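Local coordinates for protein anaphase-promoting complex subunit CUT9 (Schizosaccharomyces pombe, PDB 2XPI) that serves as a subunit of the anaphase-promoting complex/cyclosome, an E3 ubiquitin ligase that controls progression through mitosis and G1, and uses its TPR repeats to homodimerise and bind hcn1, at residues N387-A392 with A418-H423; S428-A433 with Y444-M449; M449-M452 with L458-N461. All coordinates share one frame; numbering follows the deposited sequence.

Contact 1: N387-A392 with A418-H423; sequences NKISEA and AIEGEH
I389 meets I419 in the apolar part of this small contact and E420 in the mixed part. The two isoleucine side chains cross at about a right angle, and the closest atoms are I389 CG1 and I419 CG2, 3.9 Å apart. I389 CG2 also lies near I419 CG2 at 4.1 Å, so one methyl of I419 rests against both branches of the other isoleucine. The mixed contact is made by E420. Its chain bends at chi2 (-24°) and runs alongside I389, the two pointing in opposite senses, with E420 OE1 3.6 Å from I389 CG2; this is van der Waals contact between a carboxylate oxygen and a methyl group. In fold terms, the first turn of helix 389-402 in TPR 9 meets the last turn of helix 407-420 in TPR 10, a junction between successive repeats near the surface. Backbone interactions fix the turn beyond I419 and E420. G421 N bonds to A418 O at 2.9 Å as part of a Schellman motif, and G421 leaves the helix with positive phi (82°), a backbone conformation readily taken by glycine. L384 of helix 373-385 also touches the I389 side chain.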
loop_
_atom_site.group_PDB
_atom_site.type_symbol
_atom_site.label_atom_id
_atom_site.label_comp_id
_atom_site.label_asym_id
_atom_site.label_seq_id
_atom_site.Cartn_x
_atom_site.Cartn_y
_atom_site.Cartn_z
ATOM N N ASN A 387 -23.486 -17.075 25.218
ATOM C CA ASN A 387 -23.911 -18.428 24.931
ATOM C C ASN A 387 -24.522 -18.643 23.560
ATOM O O ASN A 387 -25.369 -19.516 23.386
ATOM C CB ASN A 387 -24.891 -18.886 25.992
ATOM C CG ASN A 387 -24.367 -20.039 26.777
ATOM O OD1 ASN A 387 -24.482 -21.196 26.355
ATOM N ND2 ASN A 387 -23.749 -19.740 27.922
ATOM N N LYS A 388 -24.105 -17.848 22.590
ATOM C CA LYS A 388 -24.519 -18.059 21.213
ATOM C C LYS A 388 -23.387 -18.810 20.553
ATOM O O LYS A 388 -22.498 -18.221 19.965
ATOM C CB LYS A 388 -24.783 -16.725 20.517
ATOM C CG LYS A 388 -26.155 -16.146 20.800
ATOM C CD LYS A 388 -26.317 -14.773 20.172
ATOM C CE LYS A 388 -27.792 -14.370 20.013
ATOM N NZ LYS A 388 -28.496 -15.141 18.938
ATOM N N ILE A 389 -23.417 -20.124 20.686
ATOM C CA ILE A 389 -22.263 -20.957 20.373
ATOM C C ILE A 389 -21.986 -21.095 18.861
ATOM O O ILE A 389 -20.826 -21.132 18.442
ATOM C CB ILE A 389 -22.405 -22.333 21.060
ATOM C CG1 ILE A 389 -22.660 -22.126 22.552
ATOM C CG2 ILE A 389 -21.172 -23.199 20.825
ATOM C CD1 ILE A 389 -21.566 -21.328 23.240
ATOM N N SER A 390 -23.043 -21.153 18.056
ATOM C CA SER A 390 -22.900 -21.222 16.611
ATOM C C SER A 390 -22.127 -20.015 16.065
ATOM O O SER A 390 -21.172 -20.170 15.303
ATOM C CB SER A 390 -24.271 -21.289 15.932
ATOM O OG SER A 390 -25.205 -22.001 16.727
ATOM N N GLU A 391 -22.540 -18.811 16.439
ATOM C CA GLU A 391 -21.911 -17.625 15.879
ATOM C C GLU A 391 -20.527 -17.396 16.510
ATOM O O GLU A 391 -19.632 -16.821 15.888
ATOM C CB GLU A 391 -22.836 -16.401 15.963
ATOM C CG GLU A 391 -23.712 -16.344 17.202
ATOM C CD GLU A 391 -24.954 -17.240 17.122
ATOM O OE1 GLU A 391 -25.882 -16.902 16.351
ATOM O OE2 GLU A 391 -25.013 -18.269 17.846
ATOM N N ALA A 392 -20.338 -17.888 17.726
ATOM C CA ALA A 392 -19.011 -17.897 18.315
ATOM C C ALA A 392 -18.095 -18.804 17.493
ATOM O O ALA A 392 -17.007 -18.391 17.091
ATOM C CB ALA A 392 -19.066 -18.345 19.748
ATOM N N ALA A 418 -16.407 -28.243 22.046
ATOM C CA ALA A 418 -16.566 -28.994 23.288
ATOM C C ALA A 418 -17.972 -28.782 23.813
ATOM O O ALA A 418 -18.675 -29.752 24.106
ATOM C CB ALA A 418 -15.536 -28.611 24.312
ATOM N N ILE A 419 -18.403 -27.523 23.881
ATOM C CA ILE A 419 -19.745 -27.210 24.378
ATOM C C ILE A 419 -20.864 -27.903 23.585
ATOM O O ILE A 419 -21.827 -28.375 24.174
ATOM C CB ILE A 419 -20.007 -25.699 24.418
ATOM C CG1 ILE A 419 -19.587 -25.123 25.756
ATOM C CG2 ILE A 419 -21.479 -25.397 24.220
ATOM C CD1 ILE A 419 -18.688 -23.917 25.616
ATOM N N GLU A 420 -20.732 -27.961 22.260
ATOM C CA GLU A 420 -21.715 -28.633 21.406
ATOM C C GLU A 420 -21.678 -30.155 21.517
ATOM O O GLU A 420 -22.529 -30.844 20.959
ATOM C CB GLU A 420 -21.524 -28.243 19.937
ATOM C CG GLU A 420 -22.118 -26.897 19.540
ATOM C CD GLU A 420 -23.255 -26.457 20.462
ATOM O OE1 GLU A 420 -22.966 -26.185 21.649
ATOM O OE2 GLU A 420 -24.429 -26.368 20.010
ATOM N N GLY A 421 -20.689 -30.681 22.226
ATOM C CA GLY A 421 -20.518 -32.120 22.302
ATOM C C GLY A 421 -19.783 -32.695 21.109
ATOM O O GLY A 421 -19.791 -33.882 20.902
ATOM N N GLU A 422 -19.137 -31.856 20.316
ATOM C CA GLU A 422 -18.385 -32.345 19.165
ATOM C C GLU A 422 -16.955 -32.707 19.548
ATOM O O GLU A 422 -16.002 -31.997 19.209
ATOM C CB GLU A 422 -18.349 -31.283 18.080
ATOM C CG GLU A 422 -18.603 -31.820 16.715
ATOM C CD GLU A 422 -19.987 -31.480 16.265
ATOM O OE1 GLU A 422 -20.443 -30.355 16.591
ATOM O OE2 GLU A 422 -20.617 -32.333 15.601
ATOM N N HIS A 423 -16.810 -33.817 20.253
ATOM C CA HIS A 423 -15.537 -34.189 20.838
ATOM C C HIS A 423 -14.373 -34.271 19.858
ATOM O O HIS A 423 -13.320 -33.719 20.135
ATOM C CB HIS A 423 -15.662 -35.496 21.629
ATOM C CG HIS A 423 -16.814 -35.501 22.574
ATOM N ND1 HIS A 423 -17.028 -34.488 23.487
ATOM C CD2 HIS A 423 -17.838 -36.375 22.728
ATOM C CE1 HIS A 423 -18.128 -34.745 24.172
ATOM N NE2 HIS A 423 -18.636 -35.885 23.733
#

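Contact 2: S428-A433 with Y444-M449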
loop_
_atom_site.group_PDB
_atom_site.type_symbol
_atom_site.label_atom_id
_atom_site.label_comp_id
_atom_site.label_asym_id
_atom_site.label_seq_id
_atom_site.Cartn_x
_atom_site.Cartn_y
_atom_site.Cartn_z
ATOM N N SER A 428 -9.241 -32.049 17.590
ATOM C CA SER A 428 -8.443 -31.461 16.504
ATOM C C SER A 428 -7.987 -30.053 16.862
ATOM O O SER A 428 -6.797 -29.759 16.860
ATOM C CB SER A 428 -9.238 -31.369 15.212
ATOM O OG SER A 428 -9.520 -32.649 14.700
ATOM N N ALA A 429 -8.944 -29.184 17.166
ATOM C CA ALA A 429 -8.632 -27.812 17.491
ATOM C C ALA A 429 -7.674 -27.709 18.675
ATOM O O ALA A 429 -6.739 -26.923 18.613
ATOM C CB ALA A 429 -9.911 -26.996 17.723
ATOM N N TYR A 430 -7.876 -28.497 19.735
ATOM C CA TYR A 430 -6.971 -28.442 20.898
ATOM C C TYR A 430 -5.577 -28.964 20.564
ATOM O O TYR A 430 -4.596 -28.529 21.155
ATOM C CB TYR A 430 -7.485 -29.253 22.098
ATOM C CG TYR A 430 -8.626 -28.642 22.857
ATOM C CD1 TYR A 430 -8.595 -27.312 23.271
ATOM C CD2 TYR A 430 -9.746 -29.408 23.177
ATOM C CE1 TYR A 430 -9.673 -26.759 23.972
ATOM C CE2 TYR A 430 -10.810 -28.879 23.885
ATOM C CZ TYR A 430 -10.773 -27.562 24.276
ATOM O OH TYR A 430 -11.843 -27.068 24.964
ATOM N N THR A 431 -5.482 -29.929 19.660
ATOM C CA THR A 431 -4.162 -30.415 19.321
ATOM C C THR A 431 -3.472 -29.435 18.380
ATOM O O THR A 431 -2.296 -29.136 18.587
ATOM C CB THR A 431 -4.132 -31.880 18.818
ATOM O OG1 THR A 431 -4.808 -31.967 17.578
ATOM C CG2 THR A 431 -4.828 -32.801 19.803
ATOM N N THR A 432 -4.173 -28.884 17.386
ATOM C CA THR A 432 -3.508 -27.810 16.649
ATOM C C THR A 432 -3.165 -26.604 17.545
ATOM O O THR A 432 -2.178 -25.923 17.305
ATOM C CB THR A 432 -4.120 -27.389 15.257
ATOM O OG1 THR A 432 -4.332 -25.976 15.233
ATOM C CG2 THR A 432 -5.387 -28.135 14.863
ATOM N N ALA A 433 -3.923 -26.379 18.611
ATOM C CA ALA A 433 -3.583 -25.298 19.538
ATOM C C ALA A 433 -2.399 -25.621 20.433
ATOM O O ALA A 433 -1.680 -24.726 20.845
ATOM C CB ALA A 433 -4.778 -24.898 20.376
ATOM N N TYR A 444 -2.977 -29.314 27.243
ATOM C CA TYR A 444 -3.079 -30.697 27.744
ATOM C C TYR A 444 -4.206 -30.855 28.755
ATOM O O TYR A 444 -4.810 -31.925 28.866
ATOM C CB TYR A 444 -1.800 -31.132 28.440
ATOM C CG TYR A 444 -0.638 -31.308 27.509
ATOM C CD1 TYR A 444 -0.834 -31.475 26.159
ATOM C CD2 TYR A 444 0.653 -31.301 27.987
ATOM C CE1 TYR A 444 0.211 -31.628 25.317
ATOM C CE2 TYR A 444 1.711 -31.454 27.154
ATOM C CZ TYR A 444 1.490 -31.622 25.818
ATOM O OH TYR A 444 2.569 -31.767 24.974
ATOM N N LEU A 445 -4.446 -29.797 29.520
ATOM C CA LEU A 445 -5.587 -29.736 30.402
ATOM C C LEU A 445 -6.850 -30.009 29.600
ATOM O O LEU A 445 -7.635 -30.908 29.922
ATOM C CB LEU A 445 -5.686 -28.354 31.025
ATOM C CG LEU A 445 -6.177 -28.377 32.459
ATOM C CD1 LEU A 445 -6.230 -26.980 33.052
ATOM C CD2 LEU A 445 -7.523 -29.063 32.503
ATOM N N PHE A 446 -7.035 -29.230 28.540
ATOM C CA PHE A 446 -8.249 -29.312 27.759
ATOM C C PHE A 446 -8.353 -30.654 27.026
ATOM O O PHE A 446 -9.427 -31.259 26.957
ATOM C CB PHE A 446 -8.327 -28.144 26.783
ATOM C CG PHE A 446 -8.301 -26.785 27.444
ATOM C CD1 PHE A 446 -8.833 -26.599 28.698
ATOM C CD2 PHE A 446 -7.764 -25.682 26.785
ATOM C CE1 PHE A 446 -8.814 -25.338 29.305
ATOM C CE2 PHE A 446 -7.744 -24.416 27.385
ATOM C CZ PHE A 446 -8.262 -24.243 28.635
ATOM N N LEU A 447 -7.240 -31.118 26.469
ATOM C CA LEU A 447 -7.216 -32.435 25.850
ATOM C C LEU A 447 -7.638 -33.508 26.874
ATOM O O LEU A 447 -8.366 -34.426 26.543
ATOM C CB LEU A 447 -5.825 -32.758 25.293
ATOM C CG LEU A 447 -5.449 -32.603 23.810
ATOM C CD1 LEU A 447 -6.673 -32.468 22.924
ATOM C CD2 LEU A 447 -4.491 -31.435 23.599
ATOM N N GLY A 448 -7.179 -33.380 28.114
ATOM C CA GLY A 448 -7.549 -34.312 29.161
ATOM C C GLY A 448 -9.051 -34.318 29.433
ATOM O O GLY A 448 -9.675 -35.382 29.494
ATOM N N MET A 449 -9.628 -33.128 29.587
ATOM C CA MET A 449 -11.043 -32.962 29.898
ATOM C C MET A 449 -11.938 -33.485 28.802
ATOM O O MET A 449 -13.020 -34.033 29.061
ATOM C CB MET A 449 -11.359 -31.495 30.128
ATOM C CG MET A 449 -10.639 -30.908 31.350
ATOM S SD MET A 449 -10.888 -29.127 31.415
ATOM C CE MET A 449 -12.685 -29.146 31.424
#
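Y430 and F446 both carry CG anti to their own carbonyl carbon and beside the backbone N (chi1 -74° for Y430), and the phenol ring is thereby carried across to the base of F446. There F446 CB lies over one face of the Y430 ring in a CH-pi contact, 3.5 Å from the ring centroid, and offset toward the rim near Y430 CE1. The two rings themselves form an oblique pair, neither stacked nor edge-to-face, with centroids 5.3 Å apart and planes inclined at 38°. L447 makes a second point of contact. Its CD1 reaches Y430 CB at 3.4 Å and T431 CG2 at 3.6 Å, bridging two successive residues of the facing helix. The axes of the segments 428-433 and 444-449 approach to 9.4 Å and run nearly antiparallel, at 160°, with Y430 and L447 nearest in register. This joins helix 423-435 of TPR 10 to helix 442-454 of TPR 11, the step that passes from one repeat to the next in a TPR array. H415 of helix 407-420 meets F446 edge-to-face. Chemically the interface is apolar between the segments, while the Y430 hydroxyl is hydrogen-bonded to a basic side chain of another protein's chain; the same tyrosine thus serves both repeat packing and partner binding.

Contact 3: M449-M452 with L458-N461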
loop_
_atom_site.group_PDB
_atom_site.type_symbol
_atom_site.label_atom_id
_atom_site.label_comp_id
_atom_site.label_asym_id
_atom_site.label_seq_id
_atom_site.Cartn_x
_atom_site.Cartn_y
_atom_site.Cartn_z
ATOM N N MET A 449 -9.628 -33.128 29.587
ATOM C CA MET A 449 -11.043 -32.962 29.898
ATOM C C MET A 449 -11.938 -33.485 28.802
ATOM O O MET A 449 -13.020 -34.033 29.061
ATOM C CB MET A 449 -11.359 -31.495 30.128
ATOM C CG MET A 449 -10.639 -30.908 31.350
ATOM S SD MET A 449 -10.888 -29.127 31.415
ATOM C CE MET A 449 -12.685 -29.146 31.424
ATOM N N GLN A 450 -11.485 -33.315 27.573
ATOM C CA GLN A 450 -12.254 -33.745 26.427
ATOM C C GLN A 450 -12.172 -35.266 26.293
ATOM O O GLN A 450 -13.150 -35.907 25.896
ATOM C CB GLN A 450 -11.739 -33.046 25.168
ATOM C CG GLN A 450 -12.778 -32.894 24.101
ATOM C CD GLN A 450 -13.969 -32.124 24.594
ATOM O OE1 GLN A 450 -15.113 -32.460 24.292
ATOM N NE2 GLN A 450 -13.714 -31.100 25.382
ATOM N N HIS A 451 -11.015 -35.849 26.628
ATOM C CA HIS A 451 -10.873 -37.306 26.602
ATOM C C HIS A 451 -11.603 -38.004 27.754
ATOM O O HIS A 451 -12.016 -39.154 27.632
ATOM C CB HIS A 451 -9.411 -37.729 26.527
ATOM C CG HIS A 451 -8.845 -37.679 25.138
ATOM N ND1 HIS A 451 -9.257 -38.530 24.132
ATOM C CD2 HIS A 451 -7.906 -36.874 24.584
ATOM C CE1 HIS A 451 -8.600 -38.248 23.021
ATOM N NE2 HIS A 451 -7.775 -37.249 23.269
ATOM N N MET A 452 -11.782 -37.302 28.864
ATOM C CA MET A 452 -12.684 -37.776 29.903
ATOM C C MET A 452 -14.096 -37.979 29.366
ATOM O O MET A 452 -14.710 -39.015 29.616
ATOM C CB MET A 452 -12.708 -36.813 31.079
ATOM C CG MET A 452 -11.594 -37.075 32.033
ATOM S SD MET A 452 -11.828 -36.253 33.598
ATOM C CE MET A 452 -10.960 -34.723 33.294
ATOM N N LEU A 458 -7.433 -43.510 30.519
ATOM C CA LEU A 458 -5.990 -43.696 30.458
ATOM C C LEU A 458 -5.393 -42.495 29.738
ATOM O O LEU A 458 -4.436 -41.875 30.204
ATOM C CB LEU A 458 -5.604 -45.002 29.759
ATOM C CG LEU A 458 -4.105 -45.148 29.438
ATOM C CD1 LEU A 458 -3.397 -46.241 30.270
ATOM C CD2 LEU A 458 -3.866 -45.371 27.939
ATOM N N LEU A 459 -5.997 -42.160 28.607
ATOM C CA LEU A 459 -5.511 -41.076 27.778
ATOM C C LEU A 459 -5.674 -39.749 28.515
ATOM O O LEU A 459 -4.746 -38.936 28.559
ATOM C CB LEU A 459 -6.268 -41.061 26.460
ATOM C CG LEU A 459 -5.505 -40.477 25.283
ATOM C CD1 LEU A 459 -4.201 -41.224 25.115
ATOM C CD2 LEU A 459 -6.339 -40.542 24.012
ATOM N N ALA A 460 -6.852 -39.547 29.102
ATOM C CA ALA A 460 -7.154 -38.325 29.821
ATOM C C ALA A 460 -6.151 -38.134 30.946
ATOM O O ALA A 460 -5.768 -37.020 31.273
ATOM C CB ALA A 460 -8.580 -38.370 30.375
ATOM N N ASN A 461 -5.717 -39.227 31.539
ATOM C CA ASN A 461 -4.747 -39.150 32.609
ATOM C C ASN A 461 -3.347 -38.844 32.075
ATOM O O ASN A 461 -2.588 -38.121 32.706
ATOM C CB ASN A 461 -4.739 -40.451 33.412
ATOM C CG ASN A 461 -3.827 -40.379 34.607
ATOM O OD1 ASN A 461 -3.904 -39.441 35.396
ATOM N ND2 ASN A 461 -2.949 -41.365 34.748
#
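H451 and L459 are turned differently about their first torsions, and both settings contribute to how they meet. In H451, CG stands anti to the carbonyl carbon (chi1 -81°), which places the imidazole beside L459. L459 instead holds CG anti to its backbone N (chi1 -153°), a conformation that brings one methyl, CD2, over a face of the H451 ring. This methyl lies 3.5 Å from the ring centroid and only 18° off the ring normal, a CH-pi contact; H451 CE1 is its nearest ring atom, so the methyl is displaced toward the rim.

A460 has no torsion to adjust, and its CB packs against both M452 and H451. It lies 3.7 Å from M452 CG and 4.0 Å from H451 CB. M452 also sets CG anti to the carbonyl carbon, then runs extended through chi2 before bending at chi3, and this side chain touches V483 and V484 of helix 475-487. With the CA atoms of H451 and A460 just 5.0 Å apart, the two helices of TPR 11 come very close here. An alanine at this place in the second helix, and a glycine (G448) one turn before M452 in the first, match the small residues of the TPR signature, which permit tight packing of the helical hairpin.

The H451 ring also meets the Y463 ring with nearly parallel planes. Between 449-452 and 458-461 the contact is apolar and CH-pi in character, so dispersion probably dominates, while the weak ND1 hydrogen bond of H451 goes to N456 ND2 in the connecting turn.

The three contacts follow one another along the TPR array: contact 1 joins TPR 9 to TPR 10, contact 2 joins TPR 10 to TPR 11, and contact 3 closes the hairpin within TPR 11. Contacts 2 and 3 share M449 on helix 442-454, and their centres are about 10 Å apart; those of contacts 1 and 2 are about 15 Å apart, those of 1 and 3 about 20 Å. A418 CB packs against Y430 OH at 4.1 Å, tying contact 1 to contact 2. A418, Y430, F446 and M449 all meet another protein's chain, consistent with hcn1 binding by TPR repeats 8 and 10-13.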